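Local coordinates for protein FeeM (Uncultured bacterium, PDB 2G0B) that probably joins a long-chain acyl group from an acyl carrier protein to the amino group of tyrosine, making N-acyl tyrosines, at residues Ile136-Asp148 with Asn169-Glu181. Sequence-based numbering, arbitrary orientation.
Sequences IDYLCISINPKHD and NAPAIARALYVPE. With NLT (N-dodecanoyl-L-tyrosine), chain I.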
ATOM      1  N   ILE A 136       1.456  11.673   9.855  1.00 40.33           N
ATOM      2  CA  ILE A 136       1.884  11.743   8.461  1.00 40.38           C
ATOM      3  C   ILE A 136       1.062  12.798   7.725  1.00 40.40           C
ATOM      4  O   ILE A 136      -0.145  12.922   7.953  1.00 40.63           O
ATOM      5  CB  ILE A 136       1.734  10.336   7.792  1.00 40.39           C
ATOM      6  CG1 ILE A 136       2.863   9.405   8.247  1.00 40.40           C
ATOM      7  CG2 ILE A 136       1.700  10.434   6.264  1.00 40.39           C
ATOM      8  CD1 ILE A 136       2.547   7.938   8.106  1.00 40.52           C
ATOM      9  N   ASP A 137       1.723  13.584   6.884  1.00 40.33           N
ATOM     10  CA  ASP A 137       1.033  14.584   6.070  1.00 40.43           C
ATOM     11  C   ASP A 137       0.483  13.989   4.765  1.00 40.42           C
ATOM     12  O   ASP A 137      -0.724  14.024   4.521  1.00 40.46           O
ATOM     13  CB  ASP A 137       1.953  15.774   5.770  1.00 40.39           C
ATOM     14  CG  ASP A 137       2.256  16.599   7.001  1.00 40.48           C
ATOM     15  OD1 ASP A 137       1.298  17.025   7.687  1.00 40.41           O
ATOM     16  OD2 ASP A 137       3.420  16.871   7.365  1.00 40.58           O
ATOM     17  N   TYR A 138       1.371  13.443   3.935  1.00 40.40           N
ATOM     18  CA  TYR A 138       0.961  12.870   2.655  1.00 40.36           C
ATOM     19  C   TYR A 138       1.224  11.376   2.543  1.00 40.33           C
ATOM     20  O   TYR A 138       2.351  10.911   2.735  1.00 40.36           O
ATOM     21  CB  TYR A 138       1.607  13.617   1.495  1.00 40.29           C
ATOM     22  CG  TYR A 138       0.992  14.972   1.251  1.00 40.32           C
ATOM     23  CD1 TYR A 138       1.594  16.131   1.729  1.00 40.29           C
ATOM     24  CD2 TYR A 138      -0.200  15.093   0.553  1.00 40.28           C
ATOM     25  CE1 TYR A 138       1.017  17.378   1.509  1.00 40.41           C
ATOM     26  CE2 TYR A 138      -0.778  16.330   0.327  1.00 40.19           C
ATOM     27  CZ  TYR A 138      -0.172  17.462   0.799  1.00 40.22           C
ATOM     28  OH  TYR A 138      -0.757  18.679   0.566  1.00 40.47           O
ATOM     29  N   LEU A 139       0.166  10.632   2.245  1.00 40.20           N
ATOM     30  CA  LEU A 139       0.249   9.204   2.009  1.00 40.13           C
ATOM     31  C   LEU A 139       0.343   8.960   0.506  1.00 40.13           C
ATOM     32  O   LEU A 139      -0.606   9.193  -0.217  1.00 40.14           O
ATOM     33  CB  LEU A 139      -0.995   8.529   2.573  1.00 40.14           C
ATOM     34  CG  LEU A 139      -0.874   7.189   3.275  1.00 40.15           C
ATOM     35  CD1 LEU A 139       0.365   7.114   4.119  1.00 40.22           C
ATOM     36  CD2 LEU A 139      -2.087   6.981   4.128  1.00 40.59           C
ATOM     37  N   CYS A 140       1.494   8.494   0.041  1.00 40.26           N
ATOM     38  CA  CYS A 140       1.728   8.333  -1.397  1.00 40.54           C
ATOM     39  C   CYS A 140       1.574   6.884  -1.901  1.00 40.47           C
ATOM     40  O   CYS A 140       1.872   5.928  -1.179  1.00 40.50           O
ATOM     41  CB  CYS A 140       3.103   8.860  -1.757  1.00 40.56           C
ATOM     42  SG  CYS A 140       3.475  10.498  -1.099  1.00 42.04           S
ATOM     43  N   ILE A 141       1.100   6.735  -3.139  1.00 40.34           N
ATOM     44  CA  ILE A 141       0.944   5.411  -3.761  1.00 40.39           C
ATOM     45  C   ILE A 141       1.335   5.420  -5.222  1.00 40.51           C
ATOM     46  O   ILE A 141       1.030   6.366  -5.953  1.00 40.68           O
ATOM     47  CB  ILE A 141      -0.533   4.843  -3.617  1.00 40.35           C
ATOM     48  CG1 ILE A 141      -1.578   5.867  -4.057  1.00 40.31           C
ATOM     49  CG2 ILE A 141      -0.803   4.338  -2.203  1.00 40.02           C
ATOM     50  CD1 ILE A 141      -2.946   5.294  -4.269  1.00 40.27           C
ATOM     51  N   SER A 142       2.020   4.374  -5.655  1.00 40.49           N
ATOM     52  CA  SER A 142       2.248   4.181  -7.078  1.00 40.51           C
ATOM     53  C   SER A 142       1.550   2.905  -7.469  1.00 40.31           C
ATOM     54  O   SER A 142       1.871   1.830  -6.972  1.00 40.28           O
ATOM     55  CB  SER A 142       3.734   4.139  -7.405  1.00 40.53           C
ATOM     56  OG  SER A 142       4.378   3.136  -6.653  1.00 41.87           O
ATOM     57  N   ILE A 143       0.561   3.044  -8.335  1.00 40.25           N
ATOM     58  CA  ILE A 143      -0.403   1.985  -8.602  1.00 40.20           C
ATOM     59  C   ILE A 143      -0.504   1.647 -10.084  1.00 40.23           C
ATOM     60  O   ILE A 143      -0.273   2.502 -10.951  1.00 40.36           O
ATOM     61  CB  ILE A 143      -1.793   2.416  -8.090  1.00 40.15           C
ATOM     62  CG1 ILE A 143      -2.046   3.890  -8.403  1.00 40.14           C
ATOM     63  CG2 ILE A 143      -1.902   2.201  -6.617  1.00 40.25           C
ATOM     64  CD1 ILE A 143      -3.351   4.141  -9.056  1.00 40.65           C
ATOM     65  N   ASN A 144      -0.868   0.406 -10.374  1.00 40.08           N
ATOM     66  CA  ASN A 144      -1.179   0.015 -11.728  1.00 40.09           C
ATOM     67  C   ASN A 144      -2.401   0.788 -12.210  1.00 40.23           C
ATOM     68  O   ASN A 144      -3.386   0.892 -11.474  1.00 40.60           O
ATOM     69  CB  ASN A 144      -1.460  -1.471 -11.787  1.00 40.02           C
ATOM     70  CG  ASN A 144      -1.473  -1.992 -13.181  1.00 40.18           C
ATOM     71  OD1 ASN A 144      -2.469  -1.871 -13.886  1.00 40.43           O
ATOM     72  ND2 ASN A 144      -0.350  -2.542 -13.617  1.00 40.66           N
ATOM     73  N   PRO A 145      -2.345   1.330 -13.436  1.00 40.14           N
ATOM     74  CA  PRO A 145      -3.437   2.141 -13.989  1.00 40.07           C
ATOM     75  C   PRO A 145      -4.839   1.530 -13.909  1.00 40.10           C
ATOM     76  O   PRO A 145      -5.808   2.261 -14.086  1.00 40.09           O
ATOM     77  CB  PRO A 145      -3.032   2.303 -15.453  1.00 40.13           C
ATOM     78  CG  PRO A 145      -1.582   2.181 -15.453  1.00 39.99           C
ATOM     79  CD  PRO A 145      -1.211   1.239 -14.376  1.00 40.03           C
ATOM     80  N   LYS A 146      -4.950   0.229 -13.640  1.00 40.20           N
ATOM     81  CA  LYS A 146      -6.266  -0.419 -13.607  1.00 40.40           C
ATOM     82  C   LYS A 146      -7.057  -0.089 -12.351  1.00 40.46           C
ATOM     83  O   LYS A 146      -8.293  -0.122 -12.364  1.00 40.65           O
ATOM     84  CB  LYS A 146      -6.177  -1.940 -13.839  1.00 40.29           C
ATOM     85  CG  LYS A 146      -5.480  -2.732 -12.754  1.00 40.45           C
ATOM     86  CD  LYS A 146      -4.882  -3.997 -13.329  1.00 40.51           C
ATOM     87  CE  LYS A 146      -4.373  -4.917 -12.258  1.00 40.31           C
ATOM     88  NZ  LYS A 146      -4.345  -6.321 -12.759  1.00 40.51           N
ATOM     89  N   HIS A 147      -6.349   0.271 -11.286  1.00 40.41           N
ATOM     90  CA  HIS A 147      -6.993   0.645 -10.033  1.00 40.44           C
ATOM     91  C   HIS A 147      -7.022   2.148  -9.839  1.00 40.28           C
ATOM     92  O   HIS A 147      -7.369   2.629  -8.773  1.00 40.22           O
ATOM     93  CB  HIS A 147      -6.290  -0.019  -8.863  1.00 40.59           C
ATOM     94  CG  HIS A 147      -6.254  -1.505  -8.958  1.00 40.92           C
ATOM     95  ND1 HIS A 147      -7.383  -2.286  -8.820  1.00 41.18           N
ATOM     96  CD2 HIS A 147      -5.232  -2.357  -9.202  1.00 41.03           C
ATOM     97  CE1 HIS A 147      -7.054  -3.558  -8.960  1.00 41.35           C
ATOM     98  NE2 HIS A 147      -5.756  -3.628  -9.200  1.00 41.58           N
ATOM     99  N   ASP A 148      -6.687   2.881 -10.893  1.00 40.33           N
ATOM    100  CA  ASP A 148      -6.588   4.333 -10.836  1.00 40.38           C
ATOM    101  C   ASP A 148      -7.878   4.982 -10.381  1.00 40.40           C
ATOM    102  O   ASP A 148      -7.879   5.840  -9.499  1.00 40.47           O
ATOM    103  CB  ASP A 148      -6.186   4.893 -12.193  1.00 40.34           C
ATOM    104  CG  ASP A 148      -5.962   6.375 -12.160  1.00 40.36           C
ATOM    105  OD1 ASP A 148      -6.545   7.092 -13.004  1.00 40.57           O
ATOM    106  OD2 ASP A 148      -5.221   6.921 -11.319  1.00 40.23           O
ATOM    107  N   ASN A 169       8.663  -3.359 -13.778  1.00 40.35           N
ATOM    108  CA  ASN A 169       8.436  -3.520 -15.228  1.00 40.31           C
ATOM    109  C   ASN A 169       6.949  -3.531 -15.582  1.00 40.27           C
ATOM    110  O   ASN A 169       6.434  -4.484 -16.181  1.00 40.22           O
ATOM    111  CB  ASN A 169       9.176  -4.736 -15.818  1.00 40.36           C
ATOM    112  CG  ASN A 169       9.527  -4.545 -17.303  1.00 40.77           C
ATOM    113  OD1 ASN A 169      10.435  -3.782 -17.649  1.00 40.94           O
ATOM    114  ND2 ASN A 169       8.792  -5.223 -18.178  1.00 41.05           N
ATOM    115  N   ALA A 170       6.269  -2.469 -15.160  1.00 40.21           N
ATOM    116  CA  ALA A 170       4.851  -2.282 -15.402  1.00 40.18           C
ATOM    117  C   ALA A 170       4.552  -0.773 -15.348  1.00 40.21           C
ATOM    118  O   ALA A 170       5.340  -0.013 -14.772  1.00 40.19           O
ATOM    119  CB  ALA A 170       4.051  -3.031 -14.364  1.00 40.09           C
ATOM    120  N   PRO A 171       3.458  -0.326 -15.983  1.00 40.22           N
ATOM    121  CA  PRO A 171       3.064   1.092 -15.931  1.00 40.14           C
ATOM    122  C   PRO A 171       2.623   1.500 -14.536  1.00 40.21           C
ATOM    123  O   PRO A 171       2.151   0.643 -13.772  1.00 40.29           O
ATOM    124  CB  PRO A 171       1.866   1.156 -16.879  1.00 40.12           C
ATOM    125  CG  PRO A 171       1.944  -0.072 -17.690  1.00 40.16           C
ATOM    126  CD  PRO A 171       2.541  -1.116 -16.827  1.00 40.15           C
ATOM    127  N   ALA A 172       2.767   2.784 -14.205  1.00 40.21           N
ATOM    128  CA  ALA A 172       2.342   3.305 -12.894  1.00 40.27           C
ATOM    129  C   ALA A 172       1.972   4.786 -12.944  1.00 40.31           C
ATOM    130  O   ALA A 172       2.586   5.555 -13.688  1.00 40.38           O
ATOM    131  CB  ALA A 172       3.437   3.075 -11.848  1.00 40.11           C
ATOM    132  N   ILE A 173       0.951   5.175 -12.169  1.00 40.26           N
ATOM    133  CA  ILE A 173       0.718   6.594 -11.851  1.00 40.30           C
ATOM    134  C   ILE A 173       0.910   6.814 -10.369  1.00 40.21           C
ATOM    135  O   ILE A 173       0.710   5.897  -9.572  1.00 40.38           O
ATOM    136  CB  ILE A 173      -0.709   7.109 -12.296  1.00 40.46           C
ATOM    137  CG1 ILE A 173      -1.806   6.246 -11.746  1.00 40.81           C
ATOM    138  CG2 ILE A 173      -0.865   7.093 -13.788  1.00 40.29           C
ATOM    139  CD1 ILE A 173      -2.548   5.530 -12.863  1.00 41.57           C
ATOM    140  N   ALA A 174       1.301   8.026  -9.996  1.00 40.14           N
ATOM    141  CA  ALA A 174       1.475   8.369  -8.588  1.00 40.02           C
ATOM    142  C   ALA A 174       0.286   9.146  -8.089  1.00 39.99           C
ATOM    143  O   ALA A 174      -0.184  10.071  -8.753  1.00 39.90           O
ATOM    144  CB  ALA A 174       2.733   9.160  -8.385  1.00 39.98           C
ATOM    145  N   ARG A 175      -0.229   8.732  -6.932  1.00 39.95           N
ATOM    146  CA  ARG A 175      -1.309   9.437  -6.251  1.00 39.88           C
ATOM    147  C   ARG A 175      -0.943   9.665  -4.787  1.00 39.86           C
ATOM    148  O   ARG A 175      -0.216   8.883  -4.191  1.00 39.78           O
ATOM    149  CB  ARG A 175      -2.637   8.666  -6.346  1.00 39.79           C
ATOM    150  CG  ARG A 175      -3.011   8.197  -7.730  1.00 39.86           C
ATOM    151  CD  ARG A 175      -4.463   7.781  -7.890  1.00 39.86           C
ATOM    152  NE  ARG A 175      -5.344   8.939  -7.946  1.00 40.32           N
ATOM    153  CZ  ARG A 175      -5.887   9.422  -9.051  1.00 40.30           C
ATOM    154  NH1 ARG A 175      -5.652   8.854 -10.212  1.00 40.19           N
ATOM    155  NH2 ARG A 175      -6.670  10.488  -8.993  1.00 40.99           N
ATOM    156  N   ALA A 176      -1.448  10.748  -4.218  1.00 39.95           N
ATOM    157  CA  ALA A 176      -1.188  11.073  -2.829  1.00 39.95           C
ATOM    158  C   ALA A 176      -2.455  11.564  -2.162  1.00 40.03           C
ATOM    159  O   ALA A 176      -3.370  12.043  -2.838  1.00 40.07           O
ATOM    160  CB  ALA A 176      -0.104  12.106  -2.729  1.00 39.90           C
ATOM    161  N   LEU A 177      -2.517  11.421  -0.836  1.00 40.03           N
ATOM    162  CA  LEU A 177      -3.653  11.899  -0.049  1.00 40.09           C
ATOM    163  C   LEU A 177      -3.188  12.701   1.175  1.00 40.20           C
ATOM    164  O   LEU A 177      -2.304  12.257   1.926  1.00 40.27           O
ATOM    165  CB  LEU A 177      -4.545  10.727   0.380  1.00 40.07           C
ATOM    166  CG  LEU A 177      -5.501  10.932   1.563  1.00 40.19           C
ATOM    167  CD1 LEU A 177      -6.726  11.738   1.154  1.00 40.30           C
ATOM    168  CD2 LEU A 177      -5.906   9.607   2.145  1.00 40.45           C
ATOM    169  N   TYR A 178      -3.775  13.885   1.365  1.00 40.18           N
ATOM    170  CA  TYR A 178      -3.494  14.687   2.550  1.00 40.15           C
ATOM    171  C   TYR A 178      -4.266  14.151   3.752  1.00 40.11           C
ATOM    172  O   TYR A 178      -5.455  14.429   3.910  1.00 40.17           O
ATOM    173  CB  TYR A 178      -3.832  16.157   2.310  1.00 40.21           C
ATOM    174  CG  TYR A 178      -3.334  17.074   3.408  1.00 40.26           C
ATOM    175  CD1 TYR A 178      -1.989  17.081   3.781  1.00 40.39           C
ATOM    176  CD2 TYR A 178      -4.204  17.914   4.084  1.00 40.16           C
ATOM    177  CE1 TYR A 178      -1.527  17.908   4.795  1.00 40.54           C
ATOM    178  CE2 TYR A 178      -3.753  18.748   5.100  1.00 40.41           C
ATOM    179  CZ  TYR A 178      -2.412  18.742   5.451  1.00 40.56           C
ATOM    180  OH  TYR A 178      -1.955  19.573   6.455  1.00 40.59           O
ATOM    181  N   VAL A 179      -3.572  13.393   4.597  1.00 40.04           N
ATOM    182  CA  VAL A 179      -4.196  12.697   5.732  1.00 40.09           C
ATOM    183  C   VAL A 179      -4.929  13.594   6.782  1.00 40.10           C
ATOM    184  O   VAL A 179      -6.061  13.278   7.155  1.00 40.01           O
ATOM    185  CB  VAL A 179      -3.220  11.662   6.400  1.00 40.02           C
ATOM    186  CG1 VAL A 179      -3.906  10.906   7.525  1.00 40.15           C
ATOM    187  CG2 VAL A 179      -2.695  10.685   5.362  1.00 40.13           C
ATOM    188  N   PRO A 180      -4.313  14.703   7.236  1.00 40.15           N
ATOM    189  CA  PRO A 180      -4.960  15.600   8.207  1.00 40.14           C
ATOM    190  C   PRO A 180      -6.382  16.074   7.862  1.00 40.16           C
ATOM    191  O   PRO A 180      -7.115  16.433   8.771  1.00 40.32           O
ATOM    192  CB  PRO A 180      -4.002  16.781   8.266  1.00 40.09           C
ATOM    193  CG  PRO A 180      -2.705  16.182   8.023  1.00 40.11           C
ATOM    194  CD  PRO A 180      -2.934  15.154   6.951  1.00 40.19           C
ATOM    195  N   GLU A 181      -6.743  16.119   6.585  1.00 40.25           N
ATOM    196  CA  GLU A 181      -8.150  16.324   6.209  1.00 40.43           C
ATOM    197  C   GLU A 181      -8.577  15.375   5.084  1.00 40.38           C
ATOM    198  O   GLU A 181      -9.025  15.812   4.018  1.00 40.22           O
ATOM    199  CB  GLU A 181      -8.478  17.803   5.866  1.00 40.52           C
ATOM    200  CG  GLU A 181      -7.303  18.771   5.845  1.00 40.70           C
ATOM    201  CD  GLU A 181      -7.323  19.700   4.632  1.00 41.32           C
ATOM    202  OE1 GLU A 181      -7.215  20.941   4.819  1.00 41.52           O
ATOM    203  OE2 GLU A 181      -7.439  19.193   3.485  1.00 41.48           O
TER
HETATM  204  N   NLT I 400       1.963  -0.725  -5.642  1.00 41.30           N
HETATM  205  C1  NLT I 400       1.024  -1.053  -4.746  1.00 41.25           C
HETATM  206  OL  NLT I 400       1.018  -2.111  -4.126  1.00 41.83           O
HETATM  207  C2  NLT I 400      -0.084  -0.032  -4.543  1.00 41.04           C
HETATM  208  C3  NLT I 400      -0.430   0.185  -3.064  1.00 40.69           C
HETATM  209  C4  NLT I 400      -1.849   0.750  -2.890  1.00 40.47           C
HETATM  210  C5  NLT I 400      -2.202   0.939  -1.410  1.00 40.17           C
HETATM  211  C6  NLT I 400      -3.436   1.815  -1.199  1.00 39.76           C
HETATM  212  C7  NLT I 400      -3.555   2.284   0.253  1.00 39.86           C
HETATM  213  C8  NLT I 400      -4.974   2.738   0.573  1.00 40.29           C
HETATM  214  C9  NLT I 400      -5.125   3.281   2.002  1.00 41.18           C
HETATM  215  C10 NLT I 400      -6.049   4.497   1.969  1.00 41.95           C
HETATM  216  C11 NLT I 400      -6.194   5.219   3.308  1.00 41.97           C
HETATM  217  C12 NLT I 400      -7.347   6.221   3.235  1.00 41.88           C
HETATM  218  CA  NLT I 400       3.051  -1.605  -6.071  1.00 41.48           C
HETATM  219  CB  NLT I 400       3.900  -0.911  -7.131  1.00 41.31           C
HETATM  220  CG  NLT I 400       3.352  -1.146  -8.522  1.00 40.55           C
HETATM  221  CD2 NLT I 400       3.231  -2.436  -9.022  1.00 39.54           C
HETATM  222  CE2 NLT I 400       2.730  -2.643 -10.295  1.00 39.17           C
HETATM  223  CZ  NLT I 400       2.365  -1.563 -11.074  1.00 39.63           C
HETATM  224  CE1 NLT I 400       2.478  -0.271 -10.577  1.00 39.76           C
HETATM  225  CD1 NLT I 400       2.975  -0.061  -9.301  1.00 39.72           C
HETATM  226  OH  NLT I 400       1.888  -1.764 -12.293  1.00 39.84           O
HETATM  227  C   NLT I 400       3.975  -1.968  -4.946  1.00 41.92           C
HETATM  228  O   NLT I 400       4.221  -1.099  -4.082  1.00 42.23           O
HETATM  229  O2  NLT I 400       4.472  -3.123  -4.908  1.00 42.22           O
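L139 pairs with L177, I141 with R175 and I143 with I173 as hydrogen-bonded pairs of two antiparallel strands, 138-143 and 170-178. Their axes come within 4.5 Å, at 161° between chain directions. Both backbone bonds form in each pair, and V179 N adds a seventh, to D137 O (2.9 Å). The non-hydrogen-bonded pairs are Y138-Y178, C140-A176 and S142-A174. Their side chains share one face, where helix 77-89 covers C140, A174 and A176. There the Y138 and Y178 rings meet obliquely, planes at 44°. Y178 CD1 sits over one face of the Y138 ring, toward the rim, 3.5 Å from Y138 CZ. W87 stacks with the Y138 ring. The D137 carboxylate runs beside the Y178 ring, and its OD2 accepts from K93 N.

Strand 138-143 lies parallel to strand 94-102 on its other edge, as in the acetyltransferase fold of this clan. The product N-dodecanoyl-L-tyrosine is bound here. Its amide N donates almost straight to S142 O (2.9 Å, 174°). Its phenol OH donates to P171 O (2.8 Å) and accepts from N144 ND2 (2.7 Å). The N144 side chain extends opposite its own backbone N, and this brings ND2 to the phenol. N144 OD1 accepts from K146 N in an Asx turn. I141 CG2 and I143 CG2 line the acyl chain, and L177 CD2 touches its terminal carbon.

I143 CD1 packs against I173 CG1 at 3.7 Å. The R175 guanidinium lies by the D148 carboxylate, a salt bridge whose modelled atoms are too close to trust in detail. R175 NE donates to F156 O.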